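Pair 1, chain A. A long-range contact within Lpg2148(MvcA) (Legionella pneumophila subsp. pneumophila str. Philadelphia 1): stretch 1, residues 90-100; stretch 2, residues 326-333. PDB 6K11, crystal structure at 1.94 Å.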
# COMPACT_ATOMS: atom_id res chain seq x y z
N LYS A 90 18.40 -5.70 0.34
CA LYS A 90 18.92 -5.16 1.60
C LYS A 90 18.11 -3.94 2.05
O LYS A 90 17.80 -3.80 3.24
CB LYS A 90 20.40 -4.79 1.45
CG LYS A 90 21.32 -5.98 1.17
CD LYS A 90 22.75 -5.51 0.92
CE LYS A 90 23.69 -6.68 0.63
NZ LYS A 90 25.07 -6.20 0.32
N PHE A 91 17.78 -3.05 1.11
CA PHE A 91 16.94 -1.89 1.43
C PHE A 91 15.62 -2.33 2.03
O PHE A 91 15.13 -1.72 3.00
CB PHE A 91 16.72 -1.06 0.16
CG PHE A 91 16.28 0.37 0.42
CD1 PHE A 91 16.89 1.15 1.39
CD2 PHE A 91 15.28 0.94 -0.35
CE1 PHE A 91 16.49 2.46 1.62
CE2 PHE A 91 14.88 2.26 -0.14
CZ PHE A 91 15.48 3.02 0.85
N HIS A 92 15.03 -3.40 1.50
CA HIS A 92 13.74 -3.88 1.97
C HIS A 92 13.79 -4.32 3.43
O HIS A 92 12.79 -4.18 4.15
CB HIS A 92 13.25 -5.02 1.07
CG HIS A 92 12.14 -5.83 1.65
ND1 HIS A 92 10.81 -5.49 1.50
CD2 HIS A 92 12.15 -7.00 2.34
CE1 HIS A 92 10.06 -6.40 2.10
NE2 HIS A 92 10.85 -7.33 2.61
N PHE A 93 14.92 -4.84 3.88
CA PHE A 93 15.03 -5.27 5.27
C PHE A 93 15.55 -4.18 6.20
O PHE A 93 15.57 -4.40 7.42
CB PHE A 93 15.92 -6.51 5.37
CG PHE A 93 15.25 -7.76 4.88
CD1 PHE A 93 14.15 -8.28 5.54
CD2 PHE A 93 15.71 -8.41 3.74
CE1 PHE A 93 13.52 -9.42 5.09
CE2 PHE A 93 15.08 -9.55 3.28
CZ PHE A 93 13.99 -10.06 3.95
N THR A 94 15.94 -3.02 5.68
CA THR A 94 16.29 -1.91 6.56
C THR A 94 15.04 -1.42 7.26
O THR A 94 13.95 -1.42 6.68
CB THR A 94 16.95 -0.77 5.77
OG1 THR A 94 18.12 -1.25 5.10
CG2 THR A 94 17.37 0.36 6.71
N LYS A 95 15.19 -1.02 8.52
CA LYS A 95 14.04 -0.56 9.28
C LYS A 95 13.59 0.83 8.82
O LYS A 95 14.38 1.65 8.36
CB LYS A 95 14.35 -0.53 10.78
CG LYS A 95 15.62 0.21 11.14
CD LYS A 95 15.39 1.69 11.48
CE LYS A 95 16.64 2.28 12.16
NZ LYS A 95 16.83 3.70 11.87
N TYR A 96 12.29 1.07 8.95
CA TYR A 96 11.74 2.41 8.77
C TYR A 96 11.94 3.24 10.04
O TYR A 96 11.89 2.71 11.16
CB TYR A 96 10.25 2.35 8.43
CG TYR A 96 9.92 1.96 7.00
CD1 TYR A 96 9.94 2.92 5.98
CD2 TYR A 96 9.54 0.66 6.67
CE1 TYR A 96 9.62 2.59 4.67
CE2 TYR A 96 9.22 0.31 5.35
CZ TYR A 96 9.26 1.29 4.36
OH TYR A 96 8.94 0.97 3.05
N GLU A 97 12.17 4.54 9.86
CA GLU A 97 12.18 5.50 10.96
C GLU A 97 10.93 6.38 10.93
O GLU A 97 10.49 6.84 9.87
CB GLU A 97 13.44 6.37 10.91
CG GLU A 97 14.62 5.68 11.55
CD GLU A 97 15.89 6.48 11.39
OE1 GLU A 97 16.62 6.14 10.42
OE2 GLU A 97 16.16 7.41 12.19
N ALA A 98 10.34 6.60 12.09
CA ALA A 98 9.23 7.53 12.16
C ALA A 98 9.72 8.94 11.85
O ALA A 98 10.78 9.36 12.31
CB ALA A 98 8.57 7.46 13.54
N LEU A 99 8.95 9.66 11.03
CA LEU A 99 9.22 11.07 10.81
C LEU A 99 8.98 11.84 12.10
O LEU A 99 7.93 11.70 12.73
CB LEU A 99 8.34 11.62 9.68
CG LEU A 99 8.62 13.05 9.19
CD1 LEU A 99 10.00 13.15 8.56
CD2 LEU A 99 7.54 13.54 8.21
N SER A 100 9.97 12.64 12.51
CA SER A 100 9.82 13.46 13.70
C SER A 100 8.66 14.45 13.54
O SER A 100 8.15 14.68 12.43
CB SER A 100 11.11 14.22 13.99
OG SER A 100 11.10 15.49 13.35
N ARG A 326 0.44 8.15 10.27
CA ARG A 326 1.83 8.37 10.63
C ARG A 326 2.70 8.11 9.40
O ARG A 326 2.35 7.31 8.53
CB ARG A 326 2.28 7.46 11.78
CG ARG A 326 2.29 6.00 11.46
CD ARG A 326 2.99 5.23 12.56
NE ARG A 326 3.10 3.82 12.23
CZ ARG A 326 3.20 2.84 13.12
NH1 ARG A 326 3.22 3.13 14.42
NH2 ARG A 326 3.30 1.59 12.71
N VAL A 327 3.83 8.80 9.36
CA VAL A 327 4.75 8.77 8.23
C VAL A 327 6.07 8.19 8.71
O VAL A 327 6.61 8.64 9.72
CB VAL A 327 4.96 10.17 7.63
CG1 VAL A 327 5.80 10.09 6.36
CG2 VAL A 327 3.62 10.87 7.38
N LYS A 328 6.58 7.19 7.98
CA LYS A 328 7.89 6.63 8.25
C LYS A 328 8.66 6.55 6.94
O LYS A 328 8.06 6.52 5.86
CB LYS A 328 7.81 5.24 8.91
CG LYS A 328 6.87 4.26 8.24
CD LYS A 328 6.51 3.05 9.14
CE LYS A 328 5.91 1.94 8.28
NZ LYS A 328 5.16 0.89 9.01
N PHE A 329 9.99 6.51 7.04
CA PHE A 329 10.84 6.63 5.88
C PHE A 329 12.13 5.85 6.10
O PHE A 329 12.53 5.56 7.23
CB PHE A 329 11.18 8.10 5.58
CG PHE A 329 12.11 8.70 6.59
CD1 PHE A 329 13.49 8.64 6.42
CD2 PHE A 329 11.61 9.29 7.74
CE1 PHE A 329 14.35 9.17 7.36
CE2 PHE A 329 12.47 9.83 8.69
CZ PHE A 329 13.85 9.77 8.50
N LYS A 330 12.78 5.54 4.98
CA LYS A 330 14.11 4.98 4.98
C LYS A 330 14.82 5.52 3.75
O LYS A 330 14.18 5.83 2.74
CB LYS A 330 14.07 3.45 4.99
CG LYS A 330 13.40 2.85 3.78
CD LYS A 330 13.68 1.36 3.72
CE LYS A 330 12.44 0.52 3.68
NZ LYS A 330 12.67 -0.85 4.22
N ILE A 331 16.14 5.66 3.84
CA ILE A 331 16.88 6.40 2.84
C ILE A 331 18.17 5.67 2.50
O ILE A 331 18.77 5.00 3.34
CB ILE A 331 17.14 7.85 3.33
CG1 ILE A 331 17.85 8.67 2.26
CG2 ILE A 331 17.90 7.84 4.66
CD1 ILE A 331 17.93 10.16 2.57
N THR A 332 18.58 5.79 1.23
CA THR A 332 19.83 5.19 0.78
C THR A 332 20.41 6.03 -0.34
O THR A 332 19.72 6.82 -0.99
CB THR A 332 19.61 3.74 0.31
OG1 THR A 332 20.86 3.22 -0.17
CG2 THR A 332 18.58 3.70 -0.84
N GLU A 333 21.71 5.87 -0.54
CA GLU A 333 22.31 6.49 -1.71
C GLU A 333 22.13 5.59 -2.92
O GLU A 333 21.92 4.38 -2.80
CB GLU A 333 23.78 6.81 -1.48
CG GLU A 333 24.00 7.48 -0.14
CD GLU A 333 25.43 7.45 0.32
OE1 GLU A 333 25.69 6.93 1.44
OE2 GLU A 333 26.29 7.97 -0.41

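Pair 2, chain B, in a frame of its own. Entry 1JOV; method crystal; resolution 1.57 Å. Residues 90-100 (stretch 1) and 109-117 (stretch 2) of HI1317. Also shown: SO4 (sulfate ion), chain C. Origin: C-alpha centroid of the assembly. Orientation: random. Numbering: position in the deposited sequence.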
# COMPACT_ATOMS: atom_id res chain seq x y z
N THR B 90 4.64 11.62 -8.03
CA THR B 90 5.49 10.94 -8.99
C THR B 90 6.19 9.74 -8.42
O THR B 90 6.78 8.94 -9.14
CB THR B 90 6.57 11.93 -9.51
OG1 THR B 90 7.31 12.45 -8.39
CG2 THR B 90 5.95 13.26 -10.15
N ALA B 91 6.15 9.61 -7.11
CA ALA B 91 6.83 8.49 -6.53
C ALA B 91 6.44 7.11 -7.12
O ALA B 91 7.30 6.25 -7.29
CB ALA B 91 6.59 8.47 -5.02
N ARG B 92 5.17 6.93 -7.42
CA ARG B 92 4.71 5.60 -7.72
C ARG B 92 4.93 5.23 -9.23
O ARG B 92 4.68 4.08 -9.61
CB ARG B 92 3.22 5.53 -7.39
CG ARG B 92 2.30 6.40 -8.30
CD ARG B 92 0.88 6.21 -7.88
NE ARG B 92 -0.00 7.07 -8.71
CZ ARG B 92 -1.30 6.86 -8.94
NH1 ARG B 92 -1.94 5.86 -8.42
NH2 ARG B 92 -1.97 7.79 -9.69
N ILE B 93 5.36 6.23 -9.97
CA ILE B 93 5.72 6.08 -11.39
C ILE B 93 7.18 6.20 -11.77
O ILE B 93 7.50 6.31 -12.97
CB ILE B 93 4.86 7.02 -12.23
CG1 ILE B 93 5.02 8.44 -11.82
CG2 ILE B 93 3.50 6.49 -12.17
CD1 ILE B 93 4.40 9.53 -12.91
N ARG B 94 8.07 6.23 -10.78
CA ARG B 94 9.50 6.39 -10.93
C ARG B 94 10.22 5.12 -10.35
O ARG B 94 9.65 4.45 -9.54
CB ARG B 94 10.01 7.60 -10.19
CG ARG B 94 9.50 8.93 -10.78
CD ARG B 94 9.58 10.22 -9.84
NE ARG B 94 10.92 10.46 -9.35
CZ ARG B 94 11.21 11.27 -8.34
NH1 ARG B 94 10.23 11.93 -7.69
NH2 ARG B 94 12.50 11.42 -7.96
N LEU B 95 11.31 4.73 -10.96
CA LEU B 95 12.05 3.55 -10.53
C LEU B 95 12.82 3.96 -9.27
O LEU B 95 13.55 4.95 -9.25
CB LEU B 95 13.18 3.17 -11.55
CG LEU B 95 12.52 2.35 -12.61
CD1 LEU B 95 13.44 2.28 -13.87
CD2 LEU B 95 12.28 1.01 -12.05
N TRP B 96 12.68 3.12 -8.27
CA TRP B 96 13.54 3.20 -7.07
C TRP B 96 14.68 2.14 -7.15
O TRP B 96 14.54 1.15 -7.90
CB TRP B 96 12.69 2.94 -5.85
CG TRP B 96 11.57 3.93 -5.62
CD1 TRP B 96 10.55 4.39 -6.49
CD2 TRP B 96 11.27 4.52 -4.33
NE1 TRP B 96 9.74 5.25 -5.80
CE2 TRP B 96 10.17 5.34 -4.48
CE3 TRP B 96 11.90 4.46 -3.09
CZ2 TRP B 96 9.57 6.02 -3.42
CZ3 TRP B 96 11.35 5.17 -1.98
CH2 TRP B 96 10.21 6.00 -2.18
N GLN B 97 15.67 2.27 -6.28
CA GLN B 97 16.74 1.30 -6.22
C GLN B 97 16.66 0.52 -4.90
O GLN B 97 16.29 1.05 -3.88
CB GLN B 97 18.09 1.99 -6.29
CG GLN B 97 18.44 2.49 -7.73
CD GLN B 97 17.57 3.64 -8.16
OE1 GLN B 97 16.99 3.64 -9.31
NE2 GLN B 97 17.43 4.64 -7.30
N LEU B 98 17.05 -0.77 -4.95
CA LEU B 98 17.15 -1.59 -3.72
C LEU B 98 18.53 -1.24 -3.14
O LEU B 98 19.59 -1.53 -3.76
CB LEU B 98 17.12 -3.04 -4.11
CG LEU B 98 17.36 -4.01 -2.94
CD1 LEU B 98 16.18 -4.07 -1.98
CD2 LEU B 98 17.61 -5.43 -3.53
N SER B 99 18.55 -0.53 -2.01
CA SER B 99 19.82 -0.07 -1.46
C SER B 99 20.34 -0.97 -0.35
O SER B 99 21.49 -0.90 0.05
CB SER B 99 19.57 1.34 -0.94
OG SER B 99 18.45 1.37 -0.14
N HIS B 100 19.47 -1.78 0.18
CA HIS B 100 19.89 -2.73 1.19
C HIS B 100 18.98 -3.89 1.39
O HIS B 100 17.77 -3.81 1.32
CB HIS B 100 19.99 -1.93 2.48
CG HIS B 100 20.05 -2.74 3.72
ND1 HIS B 100 21.20 -3.39 4.10
CD2 HIS B 100 19.14 -2.96 4.71
CE1 HIS B 100 21.00 -3.98 5.27
NE2 HIS B 100 19.77 -3.71 5.67
N ARG B 109 14.75 -7.72 5.93
CA ARG B 109 14.61 -6.25 5.79
C ARG B 109 15.06 -5.80 4.41
O ARG B 109 16.16 -6.10 4.04
CB ARG B 109 15.47 -5.52 6.83
CG ARG B 109 15.23 -3.95 6.77
CD ARG B 109 16.09 -3.16 7.88
NE ARG B 109 15.83 -1.70 7.78
CZ ARG B 109 14.97 -1.00 8.52
NH1 ARG B 109 14.33 -1.59 9.54
NH2 ARG B 109 14.81 0.32 8.27
N LEU B 110 14.20 -5.07 3.63
CA LEU B 110 14.61 -4.52 2.32
C LEU B 110 14.47 -3.00 2.44
O LEU B 110 13.49 -2.53 3.09
CB LEU B 110 13.55 -4.95 1.29
CG LEU B 110 13.43 -6.49 1.12
CD1 LEU B 110 12.39 -6.68 -0.07
CD2 LEU B 110 14.77 -7.18 0.87
N GLU B 111 15.40 -2.28 1.83
CA GLU B 111 15.35 -0.78 1.84
C GLU B 111 15.43 -0.36 0.40
O GLU B 111 16.19 -0.92 -0.36
CB GLU B 111 16.49 -0.08 2.62
CG GLU B 111 16.35 -0.51 4.09
CD GLU B 111 17.39 0.18 4.99
OE1 GLU B 111 18.11 1.09 4.50
OE2 GLU B 111 17.48 -0.20 6.18
N PHE B 112 14.63 0.61 0.05
CA PHE B 112 14.56 1.18 -1.29
C PHE B 112 14.82 2.65 -1.20
O PHE B 112 14.46 3.29 -0.22
CB PHE B 112 13.16 0.92 -1.87
CG PHE B 112 12.88 -0.55 -1.97
CD1 PHE B 112 13.30 -1.24 -3.08
CD2 PHE B 112 12.23 -1.23 -0.94
CE1 PHE B 112 13.04 -2.58 -3.20
CE2 PHE B 112 11.98 -2.59 -1.06
CZ PHE B 112 12.38 -3.26 -2.19
N GLU B 113 15.46 3.25 -2.22
CA GLU B 113 15.64 4.70 -2.19
C GLU B 113 15.20 5.32 -3.55
O GLU B 113 15.29 4.63 -4.58
CB GLU B 113 17.09 5.06 -1.94
CG GLU B 113 17.51 4.65 -0.48
CD GLU B 113 18.99 4.72 -0.27
OE1 GLU B 113 19.71 4.26 -1.19
OE2 GLU B 113 19.42 5.27 0.74
N LEU B 114 14.72 6.56 -3.46
CA LEU B 114 14.28 7.33 -4.64
C LEU B 114 15.21 8.54 -4.73
O LEU B 114 15.47 9.24 -3.69
CB LEU B 114 12.85 7.85 -4.46
CG LEU B 114 12.34 8.76 -5.61
CD1 LEU B 114 12.40 7.91 -6.85
CD2 LEU B 114 10.93 9.23 -5.20
N PHE B 115 15.77 8.78 -5.91
CA PHE B 115 16.71 9.89 -6.12
C PHE B 115 16.22 10.88 -7.14
O PHE B 115 15.49 10.53 -8.09
CB PHE B 115 18.07 9.36 -6.57
CG PHE B 115 18.79 8.55 -5.54
CD1 PHE B 115 19.59 9.15 -4.54
CD2 PHE B 115 18.69 7.17 -5.59
CE1 PHE B 115 20.18 8.38 -3.58
CE2 PHE B 115 19.28 6.41 -4.65
CZ PHE B 115 20.02 6.99 -3.62
N SER B 116 16.60 12.13 -6.95
CA SER B 116 16.27 13.23 -7.78
C SER B 116 17.12 13.15 -8.98
O SER B 116 18.11 12.41 -9.04
CB SER B 116 16.59 14.57 -7.11
OG SER B 116 17.99 14.78 -7.05
N ASP B 117 16.72 13.92 -9.96
CA ASP B 117 17.48 13.95 -11.17
C ASP B 117 18.86 14.58 -10.99
O ASP B 117 19.65 14.48 -11.90
CB ASP B 117 16.71 14.69 -12.27
CG ASP B 117 16.55 16.16 -11.97
OD1 ASP B 117 16.70 16.51 -10.76
OD2 ASP B 117 16.28 17.02 -12.86
S SO4 C . -5.46 6.49 -9.78
O1 SO4 C . -4.72 5.43 -9.13
O2 SO4 C . -5.82 7.40 -8.74
O3 SO4 C . -6.66 5.99 -10.48
O4 SO4 C . -4.64 7.07 -10.81
O HOH W 1 13.94 9.55 -10.15
O HOH W 2 15.56 6.55 -7.79

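Pair 1 and pair 2 share one backbone arrangement. In each, a helical segment, a 3-10 turn in pair 2, leads through a loop into a strand, which pairs antiparallel with the second stretch. The central residues superpose with an RMSD of 0.8 Å.

The pairing ladder matches closely. In pair 1, Glu A97 N donates to Phe A329 O at 2.8 Å, and Phe A329 N donates to Glu A97 O at 2.9 Å. In pair 2, Gln B97 N to Glu B113 O and Glu B113 N to Gln B97 O are both 2.9 Å. The next rung also matches: Leu A99 N to Val A327 O and Ser B99 N to Glu B111 O, each 2.9 Å. Pair 2 then has a beta bulge between Leu B98 and His B100. There Glu B111 O also receives a weak bond from His B100 N at 3.4 Å.

Tyr A96 matches Trp B96, and Lys A330 matches Leu B114. Both positions place a side chain from the second stretch over an aromatic ring. Lys A330 CE lies 3.6 Å from the centroid of the Tyr A96 ring. Leu B114 CB lies 3.6 Å from the centroid of the Trp B96 six-membered ring. The lysine adds charge: Lys A330 NZ sits over the face of the Tyr A96 ring, 4.2 Å from its centroid. Lys A330 NZ donates to Phe A91 O at 2.9 Å and to Thr A94 O at 2.8 Å, so it ties the helix and the loop to the strand. Its CD also packs on the Phe A91 ring, whose opposite face carries Thr A332 CG2.

Leucine cannot make such bonds. In pair 2 the polar link comes from the first stretch. Arg B94, the match of Thr A94, donates from NH2 to Phe B115 O at 3.1 Å. Its guanidinium lies with one face over Leu B114 CG. Within the first stretch, Arg B94 NH1 donates to Thr B90 OG1 at 3.0 Å, and Trp B96 NE1 holds the turn through Ala B91 O at 3.0 Å. Water 2 joins Leu B95 O, at 3.0 Å, to Phe B115 N, at 2.9 Å.

The sheet faces differ too. Phe A329 lays its ring under Glu A97 CB and meets Leu A99 at its edge; the matching Glu B113 has no ring. At the next matched pair, Ala A98 is small beside Lys A328, whereas Leu B98 CD1 packs against Phe B112 CE1 at 3.7 Å.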